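Cysteine desulfurase (Thermococcus onnurineus, PDB 5B89) probably catalyses the transfer of sulfur from L-cysteine to a sulfur carrier, releasing L-alanine, with pyridoxal 5'-phosphate as its cofactor. Local coordinates at residues Glu83-Ile88 / Gly296-Ile301; Asp26-Lys29 / Leu33-Glu36. All blocks are in the same frame, centred on the assembly; numbering follows the deposited sequence.

Contact 1 of 2, residues Glu83-Ile88 / Gly296-Ile301; sequences EESRKI and GLAAGI
No flat side-chain group takes part where S85 and I88 meet A298 and I301, so there are no ring or amide faces and edges to pair, and the surfaces in contact are methyls, short carbon branches and one hydroxyl. The guanidinium of R86 belongs to the far side of its helix, where E285 and the carbonyl of I100 hold it. The methyl of A298 is central: its CB presses on the backbone of the other helix, 3.6 Å from S85 CA, and S85 OG is also 3.6 Å from A298 CB. That hydroxyl does not need a partner across the interface. With OG beside the backbone N (chi1 -67°), it hydrogen-bonds to the carbonyl O of K81, one turn earlier in the same helix, so the methyl meets an oxygen already satisfied. A turn later I88 adds a second contact to the same methyl, its CD1 3.9 Å from A298 CB. Helices 73-93 and 291-307, both within the class-V aminotransferase region of this fold-type I pyridoxal phosphate enzyme, cross here at 41° with segment axes 8.7 Å apart. Small residues at the crossing probably allow this approach, and S85 CA and A298 CA stand 4.9 Å from each other. Beyond the alanine the two isoleucines take over. Both carry CG2 anti to the backbone N, which brings I88 CG2 within 3.7 Å of I301 CG2, the two side chains running antiparallel alongside each other. I88 CG2 also rests 3.9 Å from A298 O. The apolar seam runs on through V89 and F92, which pack against I301, and the side chain of I301 lies about 11 Å from that of S233, a residue of the cofactor site.

Contact 2 of 2, residues Asp26-Lys29 / Leu33-Glu36; sequences DVRK and LTNE
Just past helix 25-28 the backbone doubles back and brings R28 CA to 6.2 Å from T34 CA, the returning limb being a turn in which E36 N bonds to L33 O. R28 then reaches across T34. Its chain leaves the backbone with CG beside the N and bends at chi3 (69°), laying the guanidinium flat over the threonine: T34 CB sits 3.8 Å above the guanidinium plane, over its centre. At the edge of the same group, in its plane, a water accepts from R28 NH2 at 3.0 Å and is also hydrogen-bonded to T34 O at 2.9 Å. This bridge does what the direct approach cannot, since R28 NH2 and T34 O are 3.3 Å apart at a poor angle. T34 OG1 lies 3.3 Å from R28 O, with R28 CB also close by, but its hydrogen bond goes to the carbonyl O of I31. The charge of R28 is met by E402 in a salt bridge at NH1, which also binds the carbonyl O of Y397. A leucine in place of R28 would probably leave E402 without its positive mate and the T34 carbonyl without its water bridge. Around this turn, V27 packs on Y303 and I307 of helix 291-307, E402 lies on helix 400-415, and L33, shortly before strand 38-39, touches L61 of the second subunit.

In the fold
From the N terminus, contact 2 comes first and closes a small loop of three residues between its segments, just ahead of strand 38-39. Contact 1 opens later, at helix 73-93, and closes only after 207 residues, a span that contains all the strands of the seven-stranded sheet. The two are in series, neither nested nor crossed, and do not touch, their nearest atoms being about 10 Å apart. Helix 291-307 links them: contact 1 packs it against helix 73-93, while V27, in the first segment of contact 2, leans on its later turns. Contact 2 also reaches helix 400-415 through R28, so it ties the N-terminal arm to the C-terminal part of the chain.

Contact 1 of 2, residues Glu83-Ile88 / Gly296-Ile301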
ATOM      1  N   GLU B  83       3.493  15.424   5.107  1.00 11.57           N
ATOM      2  CA  GLU B  83       3.193  15.843   6.511  1.00 12.80           C
ATOM      3  C   GLU B  83       1.889  16.576   6.532  1.00 11.48           C
ATOM      4  O   GLU B  83       1.073  16.324   7.495  1.00 11.15           O
ATOM      5  CB  GLU B  83       4.330  16.716   7.004  1.00 15.72           C
ATOM      6  CG  GLU B  83       5.628  16.024   7.226  1.00 20.30           C
ATOM      7  CD  GLU B  83       6.756  17.004   7.614  1.00 27.29           C
ATOM      8  OE1 GLU B  83       6.614  18.265   7.446  1.00 33.52           O
ATOM      9  OE2 GLU B  83       7.816  16.478   7.957  1.00 31.20           O
ATOM     10  N   GLU B  84       1.612  17.511   5.645  1.00 10.56           N
ATOM     11  CA  GLU B  84       0.280  18.196   5.594  1.00 10.38           C
ATOM     12  C   GLU B  84      -0.875  17.156   5.548  1.00 11.40           C
ATOM     13  O   GLU B  84      -1.925  17.315   6.195  1.00 12.00           O
ATOM     14  CB  GLU B  84       0.197  19.203   4.505  1.00 13.96           C
ATOM     15  CG  GLU B  84      -1.101  19.894   4.310  1.00 18.49           C
ATOM     16  CD  GLU B  84      -1.255  20.596   2.946  1.00 23.04           C
ATOM     17  OE1 GLU B  84      -1.414  20.020   1.846  1.00 18.52           O
ATOM     18  OE2 GLU B  84      -1.320  21.878   2.968  1.00 31.25           O
ATOM     19  N   SER B  85      -0.713  16.128   4.710  1.00 10.94           N
ATOM     20  CA  SER B  85      -1.750  15.151   4.481  1.00  9.36           C
ATOM     21  C   SER B  85      -1.923  14.361   5.784  1.00 10.04           C
ATOM     22  O   SER B  85      -3.084  14.113   6.103  1.00 10.28           O
ATOM     23  CB  SER B  85      -1.235  14.210   3.341  1.00 10.82           C
ATOM     24  OG  SER B  85      -1.127  14.917   2.119  1.00 12.16           O
ATOM     25  N   ARG B  86      -0.894  14.002   6.503  1.00 10.22           N
ATOM     26  CA  ARG B  86      -1.068  13.317   7.740  1.00  8.76           C
ATOM     27  C   ARG B  86      -1.819  14.217   8.744  1.00 10.27           C
ATOM     28  O   ARG B  86      -2.633  13.747   9.465  1.00 10.79           O
ATOM     29  CB  ARG B  86       0.257  12.938   8.366  1.00  8.99           C
ATOM     30  CG  ARG B  86       0.156  11.905   9.471  1.00  9.71           C
ATOM     31  CD  ARG B  86       1.438  11.711  10.248  1.00 10.09           C
ATOM     32  NE  ARG B  86       2.577  11.365   9.420  1.00 10.23           N
ATOM     33  CZ  ARG B  86       2.816  10.169   8.938  1.00 10.91           C
ATOM     34  NH1 ARG B  86       2.028   9.140   9.144  1.00 11.42           N
ATOM     35  NH2 ARG B  86       3.885  10.023   8.190  1.00 13.57           N
ATOM     36  N   LYS B  87      -1.474  15.497   8.790  1.00 10.04           N
ATOM     37  CA  LYS B  87      -2.237  16.422   9.695  1.00 10.58           C
ATOM     38  C   LYS B  87      -3.661  16.483   9.309  1.00 11.15           C
ATOM     39  O   LYS B  87      -4.548  16.590  10.208  1.00 11.66           O
ATOM     40  CB  LYS B  87      -1.540  17.813   9.686  1.00 12.64           C
ATOM     41  CG  LYS B  87      -2.148  18.737  10.756  1.00 18.44           C
ATOM     42  CD  LYS B  87      -1.850  18.316  12.167  1.00 22.61           C
ATOM     43  CE  LYS B  87      -2.382  19.393  13.088  1.00 29.17           C
ATOM     44  NZ  LYS B  87      -2.229  18.878  14.446  1.00 33.08           N
ATOM     45  N   ILE B  88      -4.013  16.578   8.041  1.00  9.14           N
ATOM     46  CA  ILE B  88      -5.391  16.652   7.598  1.00  8.95           C
ATOM     47  C   ILE B  88      -6.141  15.371   8.076  1.00 11.00           C
ATOM     48  O   ILE B  88      -7.291  15.448   8.484  1.00 10.93           O
ATOM     49  CB  ILE B  88      -5.489  16.905   6.058  1.00 10.95           C
ATOM     50  CG1 ILE B  88      -5.076  18.350   5.774  1.00 11.25           C
ATOM     51  CG2 ILE B  88      -6.816  16.567   5.487  1.00 11.47           C
ATOM     52  CD1 ILE B  88      -4.746  18.590   4.295  1.00 12.64           C
ATOM     53  N   GLY B 296      -3.645  12.403  -2.188  1.00  9.83           N
ATOM     54  CA  GLY B 296      -5.001  12.230  -2.679  1.00  9.88           C
ATOM     55  C   GLY B 296      -6.081  12.080  -1.601  1.00  9.57           C
ATOM     56  O   GLY B 296      -7.179  12.656  -1.739  1.00 10.10           O
ATOM     57  N   LEU B 297      -5.678  11.337  -0.600  1.00  9.16           N
ATOM     58  CA  LEU B 297      -6.629  11.162   0.535  1.00  9.29           C
ATOM     59  C   LEU B 297      -6.861  12.493   1.221  1.00  9.29           C
ATOM     60  O   LEU B 297      -8.023  12.775   1.534  1.00  9.48           O
ATOM     61  CB  LEU B 297      -6.109  10.102   1.493  1.00  9.23           C
ATOM     62  CG  LEU B 297      -6.926   9.915   2.806  1.00  8.98           C
ATOM     63  CD1 LEU B 297      -8.344   9.641   2.500  1.00 10.25           C
ATOM     64  CD2 LEU B 297      -6.303   8.854   3.665  1.00 10.01           C
ATOM     65  N   ALA B 298      -5.836  13.278   1.456  1.00  9.48           N
ATOM     66  CA  ALA B 298      -6.019  14.627   2.082  1.00 10.26           C
ATOM     67  C   ALA B 298      -6.880  15.466   1.207  1.00 10.27           C
ATOM     68  O   ALA B 298      -7.792  16.171   1.716  1.00 11.35           O
ATOM     69  CB  ALA B 298      -4.668  15.246   2.349  1.00 10.23           C
ATOM     70  N   ALA B 299      -6.795  15.383  -0.106  1.00  9.17           N
ATOM     71  CA  ALA B 299      -7.680  16.101  -0.981  1.00 10.49           C
ATOM     72  C   ALA B 299      -9.054  15.618  -0.915  1.00  9.78           C
ATOM     73  O   ALA B 299      -9.972  16.448  -0.929  1.00 12.09           O
ATOM     74  CB  ALA B 299      -7.133  16.033  -2.457  1.00 11.28           C
ATOM     75  N   GLY B 300      -9.312  14.327  -0.778  1.00 10.08           N
ATOM     76  CA  GLY B 300     -10.677  13.783  -0.598  1.00 10.02           C
ATOM     77  C   GLY B 300     -11.236  14.253   0.709  1.00 10.13           C
ATOM     78  O   GLY B 300     -12.418  14.692   0.667  1.00 10.03           O
ATOM     79  N   ILE B 301     -10.468  14.248   1.755  1.00  9.17           N
ATOM     80  CA  ILE B 301     -10.988  14.746   3.037  1.00  9.64           C
ATOM     81  C   ILE B 301     -11.305  16.221   2.930  1.00 10.75           C
ATOM     82  O   ILE B 301     -12.410  16.651   3.428  1.00 11.83           O
ATOM     83  CB  ILE B 301     -10.005  14.444   4.091  1.00 10.60           C
ATOM     84  CG1 ILE B 301     -10.025  12.954   4.451  1.00 10.71           C
ATOM     85  CG2 ILE B 301     -10.301  15.263   5.361  1.00 10.73           C
ATOM     86  CD1 ILE B 301      -8.848  12.509   5.242  1.00 12.00           C
TER

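Contact 2 of 2, residues Asp26-Lys29 / Leu33-Glu36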
ATOM      1  N   ASP B  26     -23.964  19.852  -7.215  1.00 16.91           N
ATOM      2  CA  ASP B  26     -22.633  20.485  -7.254  1.00 18.06           C
ATOM      3  C   ASP B  26     -21.497  19.466  -6.944  1.00 18.83           C
ATOM      4  O   ASP B  26     -20.329  19.756  -7.245  1.00 26.05           O
ATOM      5  CB  ASP B  26     -22.516  21.643  -6.271  1.00 20.41           C
ATOM      6  CG  ASP B  26     -23.239  22.882  -6.788  1.00 24.41           C
ATOM      7  OD1 ASP B  26     -23.518  22.906  -8.014  1.00 25.70           O
ATOM      8  OD2 ASP B  26     -23.571  23.789  -5.996  1.00 25.38           O
ATOM      9  N   VAL B  27     -21.835  18.302  -6.437  1.00 14.53           N
ATOM     10  CA  VAL B  27     -20.860  17.208  -6.303  1.00 15.08           C
ATOM     11  C   VAL B  27     -20.742  16.458  -7.628  1.00 13.97           C
ATOM     12  O   VAL B  27     -19.636  16.108  -8.121  1.00 15.08           O
ATOM     13  CB  VAL B  27     -21.227  16.305  -5.138  1.00 14.70           C
ATOM     14  CG1 VAL B  27     -20.100  15.249  -4.941  1.00 15.64           C
ATOM     15  CG2 VAL B  27     -21.301  17.136  -3.876  1.00 18.35           C
ATOM     16  N   ARG B  28     -21.850  16.137  -8.248  1.00 14.06           N
ATOM     17  CA  ARG B  28     -21.959  15.382  -9.477  1.00 13.30           C
ATOM     18  C   ARG B  28     -21.205  16.088 -10.589  1.00 13.15           C
ATOM     19  O   ARG B  28     -20.642  15.383 -11.455  1.00 14.25           O
ATOM     20  CB  ARG B  28     -23.381  15.168  -9.875  1.00 13.94           C
ATOM     21  CG  ARG B  28     -24.185  14.280  -8.906  1.00 13.46           C
ATOM     22  CD  ARG B  28     -25.659  14.310  -9.210  1.00 14.73           C
ATOM     23  NE  ARG B  28     -25.997  13.659 -10.456  1.00 14.01           N
ATOM     24  CZ  ARG B  28     -26.168  12.383 -10.638  1.00 14.59           C
ATOM     25  NH1 ARG B  28     -25.993  11.464  -9.692  1.00 14.18           N
ATOM     26  NH2 ARG B  28     -26.483  11.870 -11.840  1.00 17.43           N
ATOM     27  N   LYS B  29     -21.141  17.389 -10.573  1.00 14.91           N
ATOM     28  CA  LYS B  29     -20.406  18.101 -11.609  1.00 17.11           C
ATOM     29  C   LYS B  29     -18.930  17.821 -11.630  1.00 17.95           C
ATOM     30  O   LYS B  29     -18.312  18.084 -12.583  1.00 18.48           O
ATOM     31  CB  LYS B  29     -20.533  19.598 -11.446  1.00 22.67           C
ATOM     32  CG  LYS B  29     -21.853  20.155 -11.830  1.00 31.02           C
ATOM     33  CD  LYS B  29     -21.909  21.595 -11.370  1.00 36.36           C
ATOM     34  CE  LYS B  29     -21.788  22.540 -12.528  1.00 44.00           C
ATOM     35  NZ  LYS B  29     -23.066  22.500 -13.276  1.00 52.44           N
ATOM     36  N   LEU B  33     -18.294  10.127 -14.270  1.00 12.16           N
ATOM     37  CA  LEU B  33     -19.069   8.899 -14.333  1.00 12.92           C
ATOM     38  C   LEU B  33     -20.548   9.013 -13.921  1.00 12.27           C
ATOM     39  O   LEU B  33     -21.293   8.158 -14.346  1.00 13.92           O
ATOM     40  CB  LEU B  33     -18.376   7.770 -13.551  1.00 14.04           C
ATOM     41  CG  LEU B  33     -17.280   7.114 -14.360  1.00 13.81           C
ATOM     42  CD1 LEU B  33     -16.302   6.310 -13.400  1.00 14.46           C
ATOM     43  CD2 LEU B  33     -17.872   6.149 -15.387  1.00 14.51           C
ATOM     44  N   THR B  34     -20.906  10.012 -13.132  1.00 13.10           N
ATOM     45  CA  THR B  34     -22.351  10.159 -12.783  1.00 13.68           C
ATOM     46  C   THR B  34     -23.178  10.517 -13.970  1.00 16.31           C
ATOM     47  O   THR B  34     -24.395  10.293 -13.918  1.00 17.87           O
ATOM     48  CB  THR B  34     -22.550  11.201 -11.693  1.00 14.10           C
ATOM     49  OG1 THR B  34     -22.113  12.533 -12.070  1.00 15.71           O
ATOM     50  CG2 THR B  34     -21.774  10.793 -10.362  1.00 15.22           C
ATOM     51  N   ASN B  35     -22.564  10.956 -15.043  1.00 15.99           N
ATOM     52  CA  ASN B  35     -23.278  11.241 -16.277  1.00 19.36           C
ATOM     53  C   ASN B  35     -23.451   9.997 -17.079  1.00 20.03           C
ATOM     54  O   ASN B  35     -24.217  10.037 -18.086  1.00 21.55           O
ATOM     55  CB  ASN B  35     -22.564  12.360 -17.043  1.00 20.57           C
ATOM     56  CG  ASN B  35     -23.443  13.005 -18.088  1.00 28.41           C
ATOM     57  OD1 ASN B  35     -23.113  12.998 -19.266  1.00 34.36           O
ATOM     58  ND2 ASN B  35     -24.593  13.517 -17.662  1.00 25.84           N
ATOM     59  N   GLU B  36     -22.761   8.906 -16.753  1.00 16.00           N
ATOM     60  CA  GLU B  36     -22.828   7.697 -17.543  1.00 16.74           C
ATOM     61  C   GLU B  36     -23.504   6.504 -16.943  1.00 16.13           C
ATOM     62  O   GLU B  36     -24.007   5.693 -17.627  1.00 17.67           O
ATOM     63  CB  GLU B  36     -21.412   7.223 -17.904  1.00 20.15           C
ATOM     64  CG  GLU B  36     -20.484   8.294 -18.366  1.00 24.81           C
ATOM     65  CD  GLU B  36     -20.849   8.839 -19.705  1.00 33.25           C
ATOM     66  OE1 GLU B  36     -20.584  10.003 -19.944  1.00 43.84           O
ATOM     67  OE2 GLU B  36     -21.388   8.098 -20.501  1.00 41.00           O
TER
HETATM   68  O   HOH W   1     -26.828   9.078 -12.896  1.00 22.04           O